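Cyclic GMP-AMP synthase-like receptor (Tribolium castaneum, PDB 7LT2) senses double-stranded RNA and, in innate immunity, makes the cyclic dinucleotide second messenger 2',3'-cGAMP from ATP and GTP. Local coordinates at residues A[141-146]-A[168-173]; A[147-150]-A[156-159]; A[212-217]-A[323-328]; A[250-255]-A[287-292]. All blocks are in the same frame, centred on the assembly; numbering follows the deposited sequence.

Contact 1 of 4, residues A[141-146]-A[168-173]; sequences LVQKTL and INWWKG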
loop_
_atom_site.group_PDB
_atom_site.type_symbol
_atom_site.label_atom_id
_atom_site.label_comp_id
_atom_site.label_asym_id
_atom_site.label_seq_id
_atom_site.Cartn_x
_atom_site.Cartn_y
_atom_site.Cartn_z
ATOM N N LEU A 141 -0.555 -11.572 -19.278
ATOM C CA LEU A 141 -1.857 -10.986 -19.584
ATOM C C LEU A 141 -1.758 -9.478 -19.794
ATOM O O LEU A 141 -2.406 -8.926 -20.691
ATOM C CB LEU A 141 -2.845 -11.309 -18.463
ATOM C CG LEU A 141 -4.237 -10.688 -18.546
ATOM C CD1 LEU A 141 -4.905 -11.000 -19.884
ATOM C CD2 LEU A 141 -5.077 -11.182 -17.385
ATOM N N VAL A 142 -0.949 -8.795 -18.982
ATOM C CA VAL A 142 -0.770 -7.358 -19.157
ATOM C C VAL A 142 -0.121 -7.050 -20.504
ATOM O O VAL A 142 -0.557 -6.139 -21.221
ATOM C CB VAL A 142 0.031 -6.779 -17.977
ATOM C CG1 VAL A 142 0.423 -5.334 -18.256
ATOM C CG2 VAL A 142 -0.808 -6.869 -16.700
ATOM N N GLN A 143 0.915 -7.812 -20.881
ATOM C CA GLN A 143 1.546 -7.626 -22.187
ATOM C C GLN A 143 0.546 -7.857 -23.315
ATOM O O GLN A 143 0.467 -7.069 -24.265
ATOM C CB GLN A 143 2.742 -8.575 -22.339
ATOM C CG GLN A 143 3.920 -8.285 -21.417
ATOM C CD GLN A 143 4.790 -7.145 -21.915
ATOM O OE1 GLN A 143 4.458 -6.476 -22.890
ATOM N NE2 GLN A 143 5.912 -6.920 -21.241
ATOM N N LYS A 144 -0.216 -8.948 -23.226
ATOM C CA LYS A 144 -1.229 -9.242 -24.234
ATOM C C LYS A 144 -2.205 -8.084 -24.380
ATOM O O LYS A 144 -2.566 -7.701 -25.501
ATOM C CB LYS A 144 -1.963 -10.530 -23.855
ATOM C CG LYS A 144 -2.893 -11.083 -24.916
ATOM C CD LYS A 144 -3.567 -12.350 -24.411
ATOM C CE LYS A 144 -4.480 -12.955 -25.469
ATOM N NZ LYS A 144 -4.997 -14.276 -25.006
ATOM N N THR A 145 -2.621 -7.503 -23.253
ATOM C CA THR A 145 -3.577 -6.399 -23.259
ATOM C C THR A 145 -2.963 -5.134 -23.846
ATOM O O THR A 145 -3.585 -4.459 -24.676
ATOM C CB THR A 145 -4.074 -6.154 -21.834
ATOM O OG1 THR A 145 -4.703 -7.343 -21.334
ATOM C CG2 THR A 145 -5.075 -5.006 -21.800
ATOM N N LEU A 146 -1.737 -4.795 -23.427
ATOM C CA LEU A 146 -1.062 -3.611 -23.960
ATOM C C LEU A 146 -0.976 -3.644 -25.484
ATOM O O LEU A 146 -1.100 -2.603 -26.140
ATOM C CB LEU A 146 0.333 -3.489 -23.345
ATOM C CG LEU A 146 0.413 -3.105 -21.863
ATOM C CD1 LEU A 146 1.794 -3.428 -21.312
ATOM C CD2 LEU A 146 0.100 -1.635 -21.671
ATOM N N ILE A 168 -0.177 5.943 -21.534
ATOM C CA ILE A 168 0.286 4.894 -20.637
ATOM C C ILE A 168 1.599 4.349 -21.178
ATOM O O ILE A 168 1.657 3.846 -22.308
ATOM C CB ILE A 168 -0.750 3.773 -20.473
ATOM C CG1 ILE A 168 -1.988 4.293 -19.746
ATOM C CG2 ILE A 168 -0.153 2.614 -19.698
ATOM C CD1 ILE A 168 -3.006 3.217 -19.479
ATOM N N ASN A 169 2.648 4.464 -20.376
ATOM C CA ASN A 169 3.920 3.815 -20.624
ATOM C C ASN A 169 4.074 2.668 -19.634
ATOM O O ASN A 169 3.394 2.622 -18.606
ATOM C CB ASN A 169 5.072 4.817 -20.502
ATOM C CG ASN A 169 5.013 5.898 -21.569
ATOM O OD1 ASN A 169 5.323 5.647 -22.736
ATOM N ND2 ASN A 169 4.617 7.102 -21.177
ATOM N N TRP A 170 4.944 1.714 -19.953
ATOM C CA TRP A 170 5.030 0.545 -19.089
ATOM C C TRP A 170 6.443 -0.011 -19.072
ATOM O O TRP A 170 7.232 0.186 -20.004
ATOM C CB TRP A 170 4.064 -0.560 -19.516
ATOM C CG TRP A 170 4.475 -1.188 -20.778
ATOM C CD1 TRP A 170 5.331 -2.244 -20.936
ATOM C CD2 TRP A 170 4.085 -0.787 -22.085
ATOM N NE1 TRP A 170 5.485 -2.531 -22.267
ATOM C CE2 TRP A 170 4.729 -1.650 -22.996
ATOM C CE3 TRP A 170 3.244 0.212 -22.578
ATOM C CZ2 TRP A 170 4.555 -1.545 -24.370
ATOM C CZ3 TRP A 170 3.070 0.309 -23.939
ATOM C CH2 TRP A 170 3.726 -0.558 -24.822
ATOM N N TRP A 171 6.728 -0.746 -18.002
ATOM C CA TRP A 171 8.021 -1.373 -17.760
ATOM C C TRP A 171 7.852 -2.327 -16.587
ATOM O O TRP A 171 6.833 -2.313 -15.894
ATOM C CB TRP A 171 9.109 -0.331 -17.471
ATOM C CG TRP A 171 8.760 0.590 -16.331
ATOM C CD1 TRP A 171 9.018 0.388 -15.005
ATOM C CD2 TRP A 171 8.091 1.857 -16.420
ATOM N NE1 TRP A 171 8.545 1.449 -14.265
ATOM C CE2 TRP A 171 7.975 2.363 -15.110
ATOM C CE3 TRP A 171 7.580 2.612 -17.481
ATOM C CZ2 TRP A 171 7.360 3.583 -14.832
ATOM C CZ3 TRP A 171 6.972 3.827 -17.203
ATOM C CH2 TRP A 171 6.872 4.302 -15.889
ATOM N N LYS A 172 8.870 -3.147 -16.353
ATOM C CA LYS A 172 8.843 -4.101 -15.246
ATOM C C LYS A 172 10.105 -3.911 -14.414
ATOM O O LYS A 172 11.172 -4.420 -14.767
ATOM C CB LYS A 172 8.715 -5.528 -15.761
ATOM C CG LYS A 172 8.431 -6.546 -14.684
ATOM C CD LYS A 172 8.000 -7.866 -15.295
ATOM C CE LYS A 172 7.777 -8.916 -14.224
ATOM N NZ LYS A 172 9.045 -9.241 -13.518
ATOM N N GLY A 173 9.990 -3.171 -13.317
ATOM C CA GLY A 173 11.084 -2.981 -12.389
ATOM C C GLY A 173 10.989 -3.841 -11.154
ATOM O O GLY A 173 11.754 -3.635 -10.205
#
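The side chain of Leu146 lies over the indole of Trp170. Its CD1 methyl sits above the five-membered ring as a CH-pi contact, 3.5 Å from the ring centroid and only 11° off the normal, and CD1 is equally close to CG of Trp170. The other methyl reaches toward the benzo half, with Leu146 CD2 3.8 Å from Trp170 CE3, and the branches spread along the indole. With CG of Trp170 between the backbone N and carbonyl carbon (chi1 70°), the indole is placed with this face under the leucine. Near the nitrogen of the indole, Gln143 OE1 is 4.1 Å from Trp170 NE1, with amide and ring planes perpendicular; this is a contact and not a hydrogen bond. The pair joins helix 131-147 to strand 164-171 of the central mixed sheet in the nucleotidyltransferase domain. Phe35 of helix 18-42 and Cys157 of strand 156-161 also pack against Leu146, while the ring of Trp151 meets that of Trp170 with the planes inclined at about 50°. In the helix, Leu141 O is gripped by two donors that reach it from opposite faces of its plane: the backbone N of Thr145 and the Thr145 hydroxyl, whose OG1 is 2.9 Å from Leu141 O.

Contact 2 of 4, residues A[147-150]-A[156-159]; sequences NTLP and TCEL
The chain at 147-150 leaves helix 131-147 and comes alongside the start of strand 156-161, the CA atoms of Pro150 and Glu158 standing 5.6 Å apart. Five residues separate the segments, and within them strand 151-152 pairs antiparallel with strand 156-161, so this contact belongs to a short beta hairpin at one end of the sheet in the nucleotidyltransferase domain. A single hydrogen bond crosses it, from Glu158 N to Pro150 O, 2.8 Å long with an N-H...O angle of 155°. Pro150, lacking an N-H, can give nothing back. The same oxygen takes a CA-H...O contact, with Cys157 CA 3.2 Å from Pro150 O.

On the prolyl ring's side, CD of Pro150 rests 3.7 Å from Glu158 O. Leu149 carries the apolar part. Its two methyls straddle a single methyl of Leu159: CD2 of Leu149 is 3.8 Å and its CD1 3.9 Å from Leu159 CD2. CD1 of Leu149 also reaches the sulfur, 4.0 Å from Cys157 SG. Helix 18-42 packs on the same side chains, Phe35 and Gln38 against Leu149 and Thr34 against Leu159. Polar side-chain groups of the strand bond to strand 164-171: Thr156 OG1 is hydrogen-bonded to Asn169 OD1, and Glu158, its CG anti to the backbone N (chi1 -174°), sends OE1 to His167 NE2 in another hydrogen bond.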
loop_
_atom_site.group_PDB
_atom_site.type_symbol
_atom_site.label_atom_id
_atom_site.label_comp_id
_atom_site.label_asym_id
_atom_site.label_seq_id
_atom_site.Cartn_x
_atom_site.Cartn_y
_atom_site.Cartn_z
ATOM N N ASN A 147 -0.772 -4.829 -26.068
ATOM C CA ASN A 147 -0.646 -4.940 -27.520
ATOM C C ASN A 147 -1.933 -4.603 -28.259
ATOM O O ASN A 147 -1.872 -4.254 -29.445
ATOM C CB ASN A 147 -0.206 -6.355 -27.920
ATOM C CG ASN A 147 1.229 -6.652 -27.548
ATOM O OD1 ASN A 147 2.045 -5.746 -27.388
ATOM N ND2 ASN A 147 1.550 -7.935 -27.424
ATOM N N THR A 148 -3.090 -4.706 -27.602
ATOM C CA THR A 148 -4.362 -4.433 -28.256
ATOM C C THR A 148 -4.778 -2.970 -28.176
ATOM O O THR A 148 -5.786 -2.598 -28.785
ATOM C CB THR A 148 -5.476 -5.300 -27.654
ATOM O OG1 THR A 148 -5.759 -4.865 -26.315
ATOM C CG2 THR A 148 -5.064 -6.761 -27.633
ATOM N N LEU A 149 -4.043 -2.145 -27.450
ATOM C CA LEU A 149 -4.400 -0.746 -27.285
ATOM C C LEU A 149 -3.759 0.096 -28.376
ATOM O O LEU A 149 -2.738 -0.288 -28.954
ATOM C CB LEU A 149 -3.953 -0.246 -25.911
ATOM C CG LEU A 149 -4.516 -1.000 -24.704
ATOM C CD1 LEU A 149 -3.989 -0.403 -23.405
ATOM C CD2 LEU A 149 -6.033 -0.998 -24.722
ATOM N N PRO A 150 -4.344 1.252 -28.695
ATOM C CA PRO A 150 -3.700 2.162 -29.652
ATOM C C PRO A 150 -2.390 2.680 -29.085
ATOM O O PRO A 150 -2.329 3.113 -27.932
ATOM C CB PRO A 150 -4.723 3.295 -29.820
ATOM C CG PRO A 150 -5.996 2.785 -29.245
ATOM C CD PRO A 150 -5.621 1.784 -28.197
ATOM N N THR A 156 3.731 3.963 -26.608
ATOM C CA THR A 156 2.922 4.654 -25.616
ATOM C C THR A 156 1.457 4.385 -25.928
ATOM O O THR A 156 0.985 4.725 -27.018
ATOM C CB THR A 156 3.214 6.155 -25.632
ATOM O OG1 THR A 156 4.584 6.381 -25.272
ATOM C CG2 THR A 156 2.305 6.884 -24.658
ATOM N N CYS A 157 0.746 3.766 -24.987
ATOM C CA CYS A 157 -0.673 3.493 -25.179
ATOM C C CYS A 157 -1.482 4.769 -25.006
ATOM O O CYS A 157 -1.160 5.613 -24.165
ATOM C CB CYS A 157 -1.176 2.455 -24.181
ATOM S SG CYS A 157 -0.286 0.924 -24.203
ATOM N N GLU A 158 -2.547 4.901 -25.793
ATOM C CA GLU A 158 -3.456 6.037 -25.677
ATOM C C GLU A 158 -4.840 5.532 -25.301
ATOM O O GLU A 158 -5.426 4.720 -26.026
ATOM C CB GLU A 158 -3.504 6.839 -26.977
ATOM C CG GLU A 158 -4.329 8.113 -26.867
ATOM C CD GLU A 158 -4.088 9.066 -28.018
ATOM O OE1 GLU A 158 -3.131 9.881 -27.927
ATOM O OE2 GLU A 158 -4.843 9.001 -29.005
ATOM N N LEU A 159 -5.352 6.009 -24.167
ATOM C CA LEU A 159 -6.682 5.676 -23.684
ATOM C C LEU A 159 -7.472 6.954 -23.442
ATOM O O LEU A 159 -6.918 7.985 -23.046
ATOM C CB LEU A 159 -6.631 4.864 -22.383
ATOM C CG LEU A 159 -5.974 3.483 -22.379
ATOM C CD1 LEU A 159 -6.213 2.807 -21.043
ATOM C CD2 LEU A 159 -6.504 2.626 -23.516
#

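Contact 3 of 4, residues A[212-217]-A[323-328]; sequences SNPFPS and YYWCRK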
loop_
_atom_site.group_PDB
_atom_site.type_symbol
_atom_site.label_atom_id
_atom_site.label_comp_id
_atom_site.label_asym_id
_atom_site.label_seq_id
_atom_site.Cartn_x
_atom_site.Cartn_y
_atom_site.Cartn_z
ATOM N N SER A 212 -7.291 -11.242 15.313
ATOM C CA SER A 212 -8.594 -11.404 14.685
ATOM C C SER A 212 -9.012 -10.125 13.958
ATOM O O SER A 212 -8.509 -9.031 14.224
ATOM C CB SER A 212 -9.647 -11.785 15.726
ATOM O OG SER A 212 -9.845 -10.734 16.653
ATOM N N ASN A 213 -9.943 -10.286 13.027
ATOM C CA ASN A 213 -10.469 -9.168 12.247
ATOM C C ASN A 213 -11.253 -8.218 13.146
ATOM O O ASN A 213 -12.208 -8.652 13.805
ATOM C CB ASN A 213 -11.357 -9.715 11.127
ATOM C CG ASN A 213 -11.850 -8.640 10.173
ATOM O OD1 ASN A 213 -11.552 -7.457 10.333
ATOM N ND2 ASN A 213 -12.610 -9.055 9.164
ATOM N N PRO A 214 -10.897 -6.930 13.210
ATOM C CA PRO A 214 -11.698 -5.998 14.016
ATOM C C PRO A 214 -13.040 -5.655 13.395
ATOM O O PRO A 214 -13.909 -5.138 14.108
ATOM C CB PRO A 214 -10.796 -4.759 14.123
ATOM C CG PRO A 214 -9.954 -4.809 12.908
ATOM C CD PRO A 214 -9.701 -6.278 12.649
ATOM N N PHE A 215 -13.244 -5.918 12.105
ATOM C CA PHE A 215 -14.488 -5.560 11.417
ATOM C C PHE A 215 -15.041 -6.749 10.638
ATOM O O PHE A 215 -15.218 -6.677 9.419
ATOM C CB PHE A 215 -14.258 -4.372 10.485
ATOM C CG PHE A 215 -13.483 -3.255 11.115
ATOM C CD1 PHE A 215 -14.034 -2.503 12.136
ATOM C CD2 PHE A 215 -12.205 -2.955 10.683
ATOM C CE1 PHE A 215 -13.323 -1.475 12.720
ATOM C CE2 PHE A 215 -11.488 -1.930 11.265
ATOM C CZ PHE A 215 -12.045 -1.189 12.282
ATOM N N PRO A 216 -15.357 -7.855 11.321
ATOM C CA PRO A 216 -15.772 -9.061 10.587
ATOM C C PRO A 216 -17.088 -8.910 9.840
ATOM O O PRO A 216 -17.306 -9.643 8.869
ATOM C CB PRO A 216 -15.870 -10.127 11.687
ATOM C CG PRO A 216 -16.133 -9.364 12.926
ATOM C CD PRO A 216 -15.369 -8.077 12.779
ATOM N N SER A 217 -17.961 -7.977 10.232
ATOM C CA SER A 217 -19.218 -7.833 9.506
ATOM C C SER A 217 -19.102 -6.901 8.302
ATOM O O SER A 217 -19.655 -7.206 7.239
ATOM C CB SER A 217 -20.327 -7.348 10.448
ATOM O OG SER A 217 -20.222 -5.963 10.706
ATOM N N TYR A 323 4.921 -6.865 14.006
ATOM C CA TYR A 323 3.872 -6.879 12.998
ATOM C C TYR A 323 2.522 -6.898 13.702
ATOM O O TYR A 323 2.290 -7.708 14.602
ATOM C CB TYR A 323 4.063 -8.107 12.100
ATOM C CG TYR A 323 3.097 -8.270 10.946
ATOM C CD1 TYR A 323 2.685 -7.186 10.179
ATOM C CD2 TYR A 323 2.626 -9.532 10.601
ATOM C CE1 TYR A 323 1.811 -7.357 9.117
ATOM C CE2 TYR A 323 1.756 -9.709 9.547
ATOM C CZ TYR A 323 1.353 -8.624 8.807
ATOM O OH TYR A 323 0.482 -8.820 7.753
ATOM N N TYR A 324 1.650 -5.960 13.332
ATOM C CA TYR A 324 0.416 -5.769 14.090
ATOM C C TYR A 324 -0.479 -7.000 14.039
ATOM O O TYR A 324 -1.206 -7.281 15.000
ATOM C CB TYR A 324 -0.331 -4.544 13.561
ATOM C CG TYR A 324 -1.645 -4.272 14.253
ATOM C CD1 TYR A 324 -1.679 -3.756 15.545
ATOM C CD2 TYR A 324 -2.853 -4.526 13.614
ATOM C CE1 TYR A 324 -2.884 -3.503 16.181
ATOM C CE2 TYR A 324 -4.057 -4.268 14.240
ATOM C CZ TYR A 324 -4.065 -3.764 15.525
ATOM O OH TYR A 324 -5.263 -3.515 16.154
ATOM N N TRP A 325 -0.431 -7.748 12.940
ATOM C CA TRP A 325 -1.321 -8.880 12.731
ATOM C C TRP A 325 -0.709 -10.215 13.127
ATOM O O TRP A 325 -1.445 -11.195 13.275
ATOM C CB TRP A 325 -1.757 -8.924 11.262
ATOM C CG TRP A 325 -2.417 -7.651 10.849
ATOM C CD1 TRP A 325 -1.853 -6.618 10.162
ATOM C CD2 TRP A 325 -3.765 -7.258 11.132
ATOM N NE1 TRP A 325 -2.771 -5.609 9.987
ATOM C CE2 TRP A 325 -3.955 -5.978 10.573
ATOM C CE3 TRP A 325 -4.835 -7.872 11.792
ATOM C CZ2 TRP A 325 -5.172 -5.296 10.657
ATOM C CZ3 TRP A 325 -6.040 -7.198 11.875
ATOM C CH2 TRP A 325 -6.197 -5.919 11.314
ATOM N N CYS A 326 0.609 -10.281 13.303
ATOM C CA CYS A 326 1.277 -11.527 13.687
ATOM C C CYS A 326 2.520 -11.124 14.482
ATOM O O CYS A 326 3.570 -10.834 13.907
ATOM C CB CYS A 326 1.624 -12.361 12.464
ATOM S SG CYS A 326 2.209 -14.033 12.811
ATOM N N ARG A 327 2.380 -11.107 15.809
ATOM C CA ARG A 327 3.366 -10.448 16.662
ATOM C C ARG A 327 4.737 -11.111 16.622
ATOM O O ARG A 327 5.737 -10.454 16.932
ATOM C CB ARG A 327 2.861 -10.396 18.102
ATOM C CG ARG A 327 2.383 -11.732 18.630
ATOM C CD ARG A 327 2.069 -11.655 20.112
ATOM N NE ARG A 327 3.252 -11.315 20.893
ATOM C CZ ARG A 327 4.226 -12.167 21.183
ATOM N NH1 ARG A 327 4.199 -13.420 20.759
ATOM N NH2 ARG A 327 5.255 -11.751 21.916
ATOM N N LYS A 328 4.814 -12.390 16.249
ATOM C CA LYS A 328 6.103 -13.070 16.193
ATOM C C LYS A 328 7.000 -12.556 15.073
ATOM O O LYS A 328 8.163 -12.967 14.997
ATOM C CB LYS A 328 5.894 -14.577 16.044
ATOM C CG LYS A 328 5.535 -15.265 17.347
ATOM C CD LYS A 328 5.539 -16.775 17.193
ATOM C CE LYS A 328 5.779 -17.463 18.530
ATOM N NZ LYS A 328 4.795 -17.047 19.567
#
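The backbones of the two loops stay apart, Ser212 and Trp325 being closest at 7.9 Å between CA atoms, and no hydrogen bond joins the two segments. The indole of Trp325 makes the connection, its outer edge pointing at the 212-217 loop. Trp325 CH2 is 3.8 Å from Pro214 CD, and Trp325 CZ3 lies 3.9 Å from Ser212 O. Both partners stand at the rim of the indole, near its plane, and the prolyl ring crosses the tryptophan at about a right angle. Within its own loop, Tyr324 lays its CD2 over one face of this indole, 3.5 Å above the plane of Trp325.

The proline is presented by an Asx turn: Asn213 OD1 accepts from Phe215 N at 2.9 Å with a nearly straight N-H...O angle of 164°, though the donor sits well above the amide plane. ND2 of the same asparagine is hydrogen-bonded to Lys219 O, which fixes the rotation of the amide. Phe215, next along, packs a ring face on Pro214, whose CB is centred above it.

The polar end of Trp325 is bound through NE1 to Glu248 OE2, and Glu248 is an ATP-binding residue by similarity, as is nearby Tyr279. The contact thus bridges the nucleotidyltransferase and helical domains beside the likely nucleotide pocket. Phe215 leans on Val250 and Leu251 of helix 245-251, while Tyr324 packs on Leu286 and Glu290 of helix 278-291.

Contact 4 of 4, residues A[250-255]-A[287-292]; sequences VLIDNK and HIIEQK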
loop_
_atom_site.group_PDB
_atom_site.type_symbol
_atom_site.label_atom_id
_atom_site.label_comp_id
_atom_site.label_asym_id
_atom_site.label_seq_id
_atom_site.Cartn_x
_atom_site.Cartn_y
_atom_site.Cartn_z
ATOM N N VAL A 250 -9.539 1.283 7.707
ATOM C CA VAL A 250 -10.652 1.655 8.580
ATOM C C VAL A 250 -10.139 2.039 9.964
ATOM O O VAL A 250 -10.614 3.010 10.568
ATOM C CB VAL A 250 -11.685 0.514 8.657
ATOM C CG1 VAL A 250 -12.857 0.901 9.565
ATOM C CG2 VAL A 250 -12.184 0.164 7.267
ATOM N N LEU A 251 -9.147 1.305 10.475
ATOM C CA LEU A 251 -8.585 1.595 11.794
ATOM C C LEU A 251 -8.023 3.013 11.877
ATOM O O LEU A 251 -8.150 3.674 12.916
ATOM C CB LEU A 251 -7.495 0.576 12.140
ATOM C CG LEU A 251 -7.925 -0.814 12.617
ATOM C CD1 LEU A 251 -6.715 -1.731 12.729
ATOM C CD2 LEU A 251 -8.651 -0.715 13.961
ATOM N N ILE A 252 -7.401 3.503 10.798
ATOM C CA ILE A 252 -6.785 4.831 10.836
ATOM C C ILE A 252 -7.747 5.950 10.455
ATOM O O ILE A 252 -7.376 7.130 10.556
ATOM C CB ILE A 252 -5.543 4.917 9.920
ATOM C CG1 ILE A 252 -5.925 4.687 8.453
ATOM C CG2 ILE A 252 -4.448 3.952 10.382
ATOM C CD1 ILE A 252 -4.764 4.821 7.484
ATOM N N ASP A 253 -8.970 5.623 10.037
ATOM C CA ASP A 253 -9.932 6.610 9.569
ATOM C C ASP A 253 -10.681 7.218 10.749
ATOM O O ASP A 253 -10.736 6.646 11.841
ATOM C CB ASP A 253 -10.926 5.959 8.599
ATOM C CG ASP A 253 -11.555 6.943 7.627
ATOM O OD1 ASP A 253 -11.216 8.148 7.643
ATOM O OD2 ASP A 253 -12.408 6.501 6.830
ATOM N N ASN A 254 -11.262 8.397 10.514
ATOM C CA ASN A 254 -12.089 9.094 11.503
ATOM C C ASN A 254 -11.341 9.282 12.823
ATOM O O ASN A 254 -11.869 9.041 13.911
ATOM C CB ASN A 254 -13.419 8.357 11.713
ATOM C CG ASN A 254 -14.361 9.099 12.647
ATOM O OD1 ASN A 254 -14.380 10.334 12.682
ATOM N ND2 ASN A 254 -15.130 8.348 13.431
ATOM N N LYS A 255 -10.081 9.726 12.724
ATOM C CA LYS A 255 -9.263 9.935 13.912
ATOM C C LYS A 255 -8.534 11.273 13.869
ATOM O O LYS A 255 -7.435 11.408 14.417
ATOM C CB LYS A 255 -8.285 8.778 14.115
ATOM C CG LYS A 255 -8.982 7.540 14.678
ATOM C CD LYS A 255 -8.021 6.417 15.011
ATOM C CE LYS A 255 -8.716 5.325 15.818
ATOM N NZ LYS A 255 -9.785 4.615 15.059
ATOM N N HIS A 287 -0.476 0.063 16.752
ATOM C CA HIS A 287 -0.338 -0.284 18.162
ATOM C C HIS A 287 -0.836 0.836 19.063
ATOM O O HIS A 287 -1.492 0.577 20.077
ATOM C CB HIS A 287 1.119 -0.614 18.483
ATOM C CG HIS A 287 1.588 -1.892 17.873
ATOM N ND1 HIS A 287 1.010 -3.108 18.166
ATOM C CD2 HIS A 287 2.573 -2.147 16.980
ATOM C CE1 HIS A 287 1.624 -4.060 17.487
ATOM N NE2 HIS A 287 2.578 -3.503 16.761
ATOM N N ILE A 288 -0.527 2.089 18.716
ATOM C CA ILE A 288 -0.983 3.219 19.524
ATOM C C ILE A 288 -2.507 3.317 19.506
ATOM O O ILE A 288 -3.134 3.606 20.534
ATOM C CB ILE A 288 -0.321 4.525 19.048
ATOM C CG1 ILE A 288 1.185 4.478 19.296
ATOM C CG2 ILE A 288 -0.927 5.726 19.766
ATOM C CD1 ILE A 288 1.907 5.703 18.816
ATOM N N ILE A 289 -3.125 3.077 18.344
ATOM C CA ILE A 289 -4.586 3.043 18.270
ATOM C C ILE A 289 -5.147 2.021 19.248
ATOM O O ILE A 289 -6.145 2.274 19.936
ATOM C CB ILE A 289 -5.051 2.744 16.832
ATOM C CG1 ILE A 289 -4.859 3.957 15.929
ATOM C CG2 ILE A 289 -6.516 2.297 16.821
ATOM C CD1 ILE A 289 -4.995 3.619 14.455
ATOM N N GLU A 290 -4.523 0.843 19.317
ATOM C CA GLU A 290 -5.010 -0.205 20.209
ATOM C C GLU A 290 -4.841 0.194 21.671
ATOM O O GLU A 290 -5.692 -0.121 22.511
ATOM C CB GLU A 290 -4.276 -1.517 19.913
ATOM C CG GLU A 290 -4.557 -2.646 20.903
ATOM C CD GLU A 290 -6.004 -3.138 20.873
ATOM O OE1 GLU A 290 -6.757 -2.786 19.941
ATOM O OE2 GLU A 290 -6.389 -3.892 21.793
ATOM N N GLN A 291 -3.759 0.907 21.983
ATOM C CA GLN A 291 -3.443 1.254 23.364
ATOM C C GLN A 291 -4.265 2.433 23.867
ATOM O O GLN A 291 -4.669 2.455 25.034
ATOM C CB GLN A 291 -1.953 1.572 23.489
ATOM C CG GLN A 291 -1.501 1.840 24.912
ATOM C CD GLN A 291 -1.722 0.643 25.815
ATOM O OE1 GLN A 291 -1.249 -0.459 25.530
ATOM N NE2 GLN A 291 -2.451 0.848 26.905
ATOM N N LYS A 292 -4.511 3.418 23.014
ATOM C CA LYS A 292 -5.096 4.682 23.437
ATOM C C LYS A 292 -6.616 4.608 23.437
ATOM O O LYS A 292 -7.225 3.903 22.629
ATOM C CB LYS A 292 -4.648 5.822 22.517
ATOM C CG LYS A 292 -3.169 6.154 22.578
ATOM C CD LYS A 292 -2.774 6.676 23.943
ATOM C CE LYS A 292 -1.332 7.144 23.926
ATOM N NZ LYS A 292 -0.825 7.506 25.271
#
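Ile289 projects from helix 278-291 into the turn after helix 245-251, and its contacts there are mostly apolar. Its CG2 lies 3.9 Å from Lys255 CE, and its CG1 is 4.1 Å from both CD and CE of that lysine, so the isoleucine crosses the aliphatic end of Lys255 at a slant. At the far end, Ile289 CD1 sits 4.1 Å from Ile252 CG2. Ile289 CD1 also rests 3.5 Å from Leu251 O.

The packing joins the nucleotidyltransferase domain to the HhH/H2TH-like helical domain. Leu258 of helix 258-272 and Trp297 add further apolar cover to Ile289.

Among the polar interactions, Lys255 bends at its last torsion (chi4 65°), which turns the ammonium back so that Lys255 NZ donates to Leu251 O at 2.9 Å. The positive charge there, near the C-terminal end of a helix, probably interacts favourably with the helix dipole. Metal binding belongs to the other segment: Ile289, Glu290 and Lys292 contribute to the bound manganese site, to which Asp293 also belongs. The hydrocarbon side chain of Ile289, about 5 Å from the ion, is not itself a ligand.

Contacts 1 and 2 form one patch, centres 10 Å apart. Strand 164-171 of contact 1 and strand 156-161 of contact 2 are antiparallel neighbours: Ile168 N is hydrogen-bonded to Cys157 O at 2.8 Å, and Trp170 CZ3 packs on Cys157 SG at 3.4 Å. Contacts 3 and 4 form a second patch, centres 13 Å apart, where Phe215 CZ meets Val250 CG1 at 3.5 Å. The patches lie on opposite sides of the chain's centre, with contact centres 34 to 43 Å apart. The side chain of Trp170 in contact 1 is about 9 Å from that of Asp193, a catalytic metal ligand by similarity. Contact 3 borders the probable ATP site, and contact 4 contains manganese-binding residues.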